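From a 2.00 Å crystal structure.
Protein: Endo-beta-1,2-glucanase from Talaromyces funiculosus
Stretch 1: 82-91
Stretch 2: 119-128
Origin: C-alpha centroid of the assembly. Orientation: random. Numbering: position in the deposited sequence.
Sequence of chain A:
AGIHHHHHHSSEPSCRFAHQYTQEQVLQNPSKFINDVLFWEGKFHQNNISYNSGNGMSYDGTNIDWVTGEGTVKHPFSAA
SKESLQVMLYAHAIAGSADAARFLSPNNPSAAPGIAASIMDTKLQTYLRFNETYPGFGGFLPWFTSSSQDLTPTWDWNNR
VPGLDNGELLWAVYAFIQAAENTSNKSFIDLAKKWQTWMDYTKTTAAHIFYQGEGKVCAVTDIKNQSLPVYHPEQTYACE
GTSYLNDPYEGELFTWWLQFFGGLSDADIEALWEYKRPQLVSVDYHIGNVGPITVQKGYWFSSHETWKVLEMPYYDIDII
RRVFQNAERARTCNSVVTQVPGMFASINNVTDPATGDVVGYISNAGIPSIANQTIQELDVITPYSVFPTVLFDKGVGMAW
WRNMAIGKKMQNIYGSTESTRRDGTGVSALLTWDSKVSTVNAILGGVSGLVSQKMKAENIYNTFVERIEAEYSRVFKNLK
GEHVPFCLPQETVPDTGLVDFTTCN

Stretch 1, residues 82-91: KESLQVMLYA
Stretch 2 (119-128) IMDTKLQTYL

Both stretches are helical throughout, and each helix extends beyond its ten residues in both directions. Phi lies between about -50° and -75° and psi between about -29° and -53°, so the i to i+4 ladder is regular: Val87 N donates to Glu83 O at 2.8 Å, Lys123 N to Ile119 O at 2.7 Å and Tyr127 N to Lys123 O at 2.9 Å. The helices run roughly antiparallel, with 145° between their N-to-C directions and a signed crossing angle of -145°. Their axes come no closer than 11.7 Å. The register is set by two pairs: Val87 CA lies 7.8 Å from Met120 CA, and Glu83 CA lies 9.8 Å from Lys123 CA. Going up stretch 1 from Glu83 to Val87, the partner moves back along stretch 2 from Lys123 to Met120. The buried surface totals 368 Å².

The polar end of the contact centers on Lys123. Its CA-to-CB bond points toward stretch 1, and its chain (chi1 t, chi2 t, chi3 m, chi4 m) is extended at first and then turns, bringing the ammonium group to two acceptors about one helical turn apart. Lys123 NZ donates to Glu83 OE1 at 2.8 Å, a hydrogen bond that is also a salt bridge, and to Gln86 OE1 at 2.7 Å; it also bonds elsewhere in the structure. A buried lysine needs such compensation, and a carboxylate together with an amide oxygen supplies both charge and acceptors.

The CA-to-CB bond of Glu83 points toward stretch 2; with chi1 and chi2 both m, its carboxylate uses OE1 twice. Besides the lysine, Glu83 OE1 accepts a hydrogen bond from Tyr127 OH at 2.6 Å. The tyrosine (chi1 -84°, chi2 39°) suits the wide gap because its rigid ring carries the hydroxyl far from the backbone; Glu83 OE1 sits at the ring edge, near its plane. Glu83 OE2 is satisfied elsewhere in the structure.

Gln86 links this network to the apolar end. With chi1 and chi2 both t, it offers OE1 to the lysine while Gln86 NE2 donates to Tyr90 OH at 2.9 Å within its own helix. An amide suits this place because it can accept and donate at once.

Tyr90 (chi1 m, chi2 -21°), buried, has 72 Å² covered, the largest share of any residue here. It suits a place between the two ends: its hydroxyl accepts from Gln86, while its ring meets Ile119 and Met120 obliquely, Tyr90 CE2 3.6 Å from Ile119 CG2 and Tyr90 CD2 3.6 Å from Met120 CG. Partly exposed Ile119 (chi1 m, chi2 t), branched and apolar, also brings Ile119 CD1 to 3.3 Å from Tyr90 OH. Met120 leaves its backbone sideways, but its end comes nearer stretch 1; chi1, chi2 and chi3 are all m. Met120 SD lies 3.8 Å from Val87 CG2 and 5.1 Å from the centroid of the Tyr90 ring, at the ring edge. The flexible thioether thus packs beside the compact, beta-branched Val87 (chi1 t), which sits at the closer CA pair of the register.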

# COMPACT_ATOMS: atom_id res chain seq x y z
N LYS A 82 6.12 -2.74 2.22
CA LYS A 82 6.44 -3.05 0.82
C LYS A 82 6.29 -4.57 0.59
O LYS A 82 5.80 -5.01 -0.45
CB LYS A 82 7.84 -2.58 0.43
CG LYS A 82 8.09 -1.09 0.62
CD LYS A 82 8.65 -0.72 1.98
CE LYS A 82 8.50 0.75 2.30
NZ LYS A 82 7.07 1.15 2.34
N GLU A 83 6.69 -5.36 1.58
CA GLU A 83 6.45 -6.80 1.57
C GLU A 83 4.97 -7.11 1.31
O GLU A 83 4.66 -8.01 0.56
CB GLU A 83 6.89 -7.42 2.90
CG GLU A 83 8.39 -7.40 3.11
CD GLU A 83 9.17 -8.34 2.22
OE1 GLU A 83 9.01 -9.57 2.37
OE2 GLU A 83 9.95 -7.84 1.37
N SER A 84 4.07 -6.33 1.93
CA SER A 84 2.63 -6.54 1.81
C SER A 84 2.18 -6.36 0.35
O SER A 84 1.34 -7.12 -0.12
CB SER A 84 1.85 -5.65 2.78
OG SER A 84 1.68 -4.35 2.25
N LEU A 85 2.79 -5.40 -0.38
CA LEU A 85 2.43 -5.13 -1.77
C LEU A 85 2.90 -6.28 -2.68
O LEU A 85 2.17 -6.69 -3.58
CB LEU A 85 3.01 -3.79 -2.21
CG LEU A 85 2.39 -2.56 -1.53
CD1 LEU A 85 3.16 -1.29 -1.89
CD2 LEU A 85 0.92 -2.41 -1.88
N GLN A 86 4.10 -6.80 -2.41
CA GLN A 86 4.68 -7.90 -3.15
C GLN A 86 3.87 -9.18 -2.90
O GLN A 86 3.53 -9.90 -3.84
CB GLN A 86 6.14 -8.05 -2.73
CG GLN A 86 6.90 -9.16 -3.43
CD GLN A 86 8.30 -9.32 -2.88
OE1 GLN A 86 8.61 -8.86 -1.79
NE2 GLN A 86 9.16 -9.97 -3.65
N VAL A 87 3.54 -9.43 -1.64
CA VAL A 87 2.83 -10.65 -1.25
C VAL A 87 1.41 -10.63 -1.85
O VAL A 87 0.96 -11.66 -2.37
CB VAL A 87 2.84 -10.85 0.28
CG1 VAL A 87 1.82 -11.89 0.74
CG2 VAL A 87 4.24 -11.22 0.76
N MET A 88 0.74 -9.48 -1.80
CA MET A 88 -0.61 -9.35 -2.37
C MET A 88 -0.58 -9.67 -3.87
O MET A 88 -1.45 -10.38 -4.37
CB MET A 88 -1.17 -7.94 -2.15
CG MET A 88 -1.73 -7.72 -0.76
SD MET A 88 -2.57 -6.13 -0.57
CE MET A 88 -1.18 -5.05 -0.29
N LEU A 89 0.43 -9.15 -4.58
CA LEU A 89 0.61 -9.43 -6.01
C LEU A 89 0.76 -10.95 -6.21
O LEU A 89 0.13 -11.52 -7.10
CB LEU A 89 1.83 -8.67 -6.52
CG LEU A 89 2.17 -8.72 -8.00
CD1 LEU A 89 2.98 -9.95 -8.35
CD2 LEU A 89 0.95 -8.63 -8.90
N TYR A 90 1.60 -11.57 -5.37
CA TYR A 90 1.88 -13.00 -5.47
C TYR A 90 0.64 -13.84 -5.15
O TYR A 90 0.50 -14.95 -5.68
CB TYR A 90 3.06 -13.40 -4.58
CG TYR A 90 4.40 -12.85 -4.99
CD1 TYR A 90 4.66 -12.41 -6.28
CD2 TYR A 90 5.42 -12.78 -4.06
CE1 TYR A 90 5.90 -11.90 -6.62
CE2 TYR A 90 6.67 -12.28 -4.39
CZ TYR A 90 6.92 -11.85 -5.68
OH TYR A 90 8.14 -11.35 -5.99
N ALA A 91 -0.25 -13.34 -4.28
CA ALA A 91 -1.50 -14.03 -3.96
C ALA A 91 -2.35 -14.17 -5.23
O ALA A 91 -2.84 -15.26 -5.53
CB ALA A 91 -2.23 -13.33 -2.85
N ILE A 119 9.52 -17.47 -5.29
CA ILE A 119 10.01 -16.31 -4.57
C ILE A 119 9.50 -16.36 -3.11
O ILE A 119 10.24 -16.06 -2.18
CB ILE A 119 9.64 -14.98 -5.28
CG1 ILE A 119 10.32 -14.87 -6.64
CG2 ILE A 119 9.98 -13.80 -4.39
CD1 ILE A 119 9.72 -13.83 -7.57
N MET A 120 8.24 -16.77 -2.92
CA MET A 120 7.65 -16.81 -1.58
C MET A 120 8.32 -17.89 -0.72
O MET A 120 8.40 -17.75 0.50
CB MET A 120 6.14 -17.04 -1.65
CG MET A 120 5.36 -15.80 -2.03
SD MET A 120 5.49 -14.51 -0.77
CE MET A 120 4.32 -15.09 0.46
N ASP A 121 8.81 -18.95 -1.37
CA ASP A 121 9.56 -20.00 -0.69
C ASP A 121 10.90 -19.44 -0.21
O ASP A 121 11.24 -19.55 0.96
CB ASP A 121 9.73 -21.22 -1.60
CG ASP A 121 10.35 -22.41 -0.88
OD1 ASP A 121 11.35 -22.20 -0.20
OD2 ASP A 121 9.81 -23.51 -0.97
N THR A 122 11.64 -18.83 -1.13
CA THR A 122 12.92 -18.18 -0.80
C THR A 122 12.71 -17.14 0.30
O THR A 122 13.48 -17.08 1.25
CB THR A 122 13.56 -17.54 -2.04
OG1 THR A 122 13.63 -18.54 -3.06
CG2 THR A 122 14.93 -16.98 -1.79
N LYS A 123 11.65 -16.33 0.15
CA LYS A 123 11.35 -15.23 1.09
C LYS A 123 11.15 -15.78 2.50
O LYS A 123 11.72 -15.25 3.44
CB LYS A 123 10.11 -14.44 0.65
CG LYS A 123 9.65 -13.35 1.60
CD LYS A 123 8.31 -12.74 1.23
CE LYS A 123 8.32 -11.96 -0.07
NZ LYS A 123 9.32 -10.87 -0.06
N LEU A 124 10.34 -16.85 2.63
CA LEU A 124 10.03 -17.43 3.93
C LEU A 124 11.33 -17.88 4.62
O LEU A 124 11.50 -17.66 5.81
CB LEU A 124 9.08 -18.62 3.78
CG LEU A 124 8.68 -19.28 5.10
CD1 LEU A 124 8.13 -18.26 6.10
CD2 LEU A 124 7.66 -20.38 4.88
N GLN A 125 12.22 -18.53 3.85
CA GLN A 125 13.51 -18.98 4.38
C GLN A 125 14.23 -17.78 5.04
O GLN A 125 14.73 -17.89 6.15
CB GLN A 125 14.35 -19.64 3.29
CG GLN A 125 13.78 -20.96 2.81
CD GLN A 125 14.60 -21.61 1.72
OE1 GLN A 125 15.81 -21.73 1.80
NE2 GLN A 125 13.92 -22.06 0.67
N THR A 126 14.24 -16.63 4.35
CA THR A 126 14.90 -15.42 4.82
C THR A 126 14.23 -14.88 6.09
O THR A 126 14.93 -14.49 7.05
CB THR A 126 14.93 -14.35 3.72
OG1 THR A 126 15.52 -14.95 2.56
CG2 THR A 126 15.69 -13.11 4.14
N TYR A 127 12.88 -14.85 6.11
CA TYR A 127 12.10 -14.45 7.28
C TYR A 127 12.53 -15.29 8.50
O TYR A 127 12.68 -14.76 9.59
CB TYR A 127 10.60 -14.64 7.05
CG TYR A 127 9.86 -13.53 6.33
CD1 TYR A 127 10.41 -12.84 5.27
CD2 TYR A 127 8.54 -13.25 6.67
CE1 TYR A 127 9.69 -11.85 4.60
CE2 TYR A 127 7.81 -12.27 6.02
CZ TYR A 127 8.39 -11.57 4.98
OH TYR A 127 7.65 -10.61 4.34
N LEU A 128 12.70 -16.60 8.29
CA LEU A 128 12.96 -17.54 9.38
C LEU A 128 14.41 -17.39 9.90
O LEU A 128 14.62 -17.48 11.11
CB LEU A 128 12.68 -18.98 8.91
CG LEU A 128 11.21 -19.32 8.62
CD1 LEU A 128 11.02 -20.81 8.41
CD2 LEU A 128 10.27 -18.85 9.73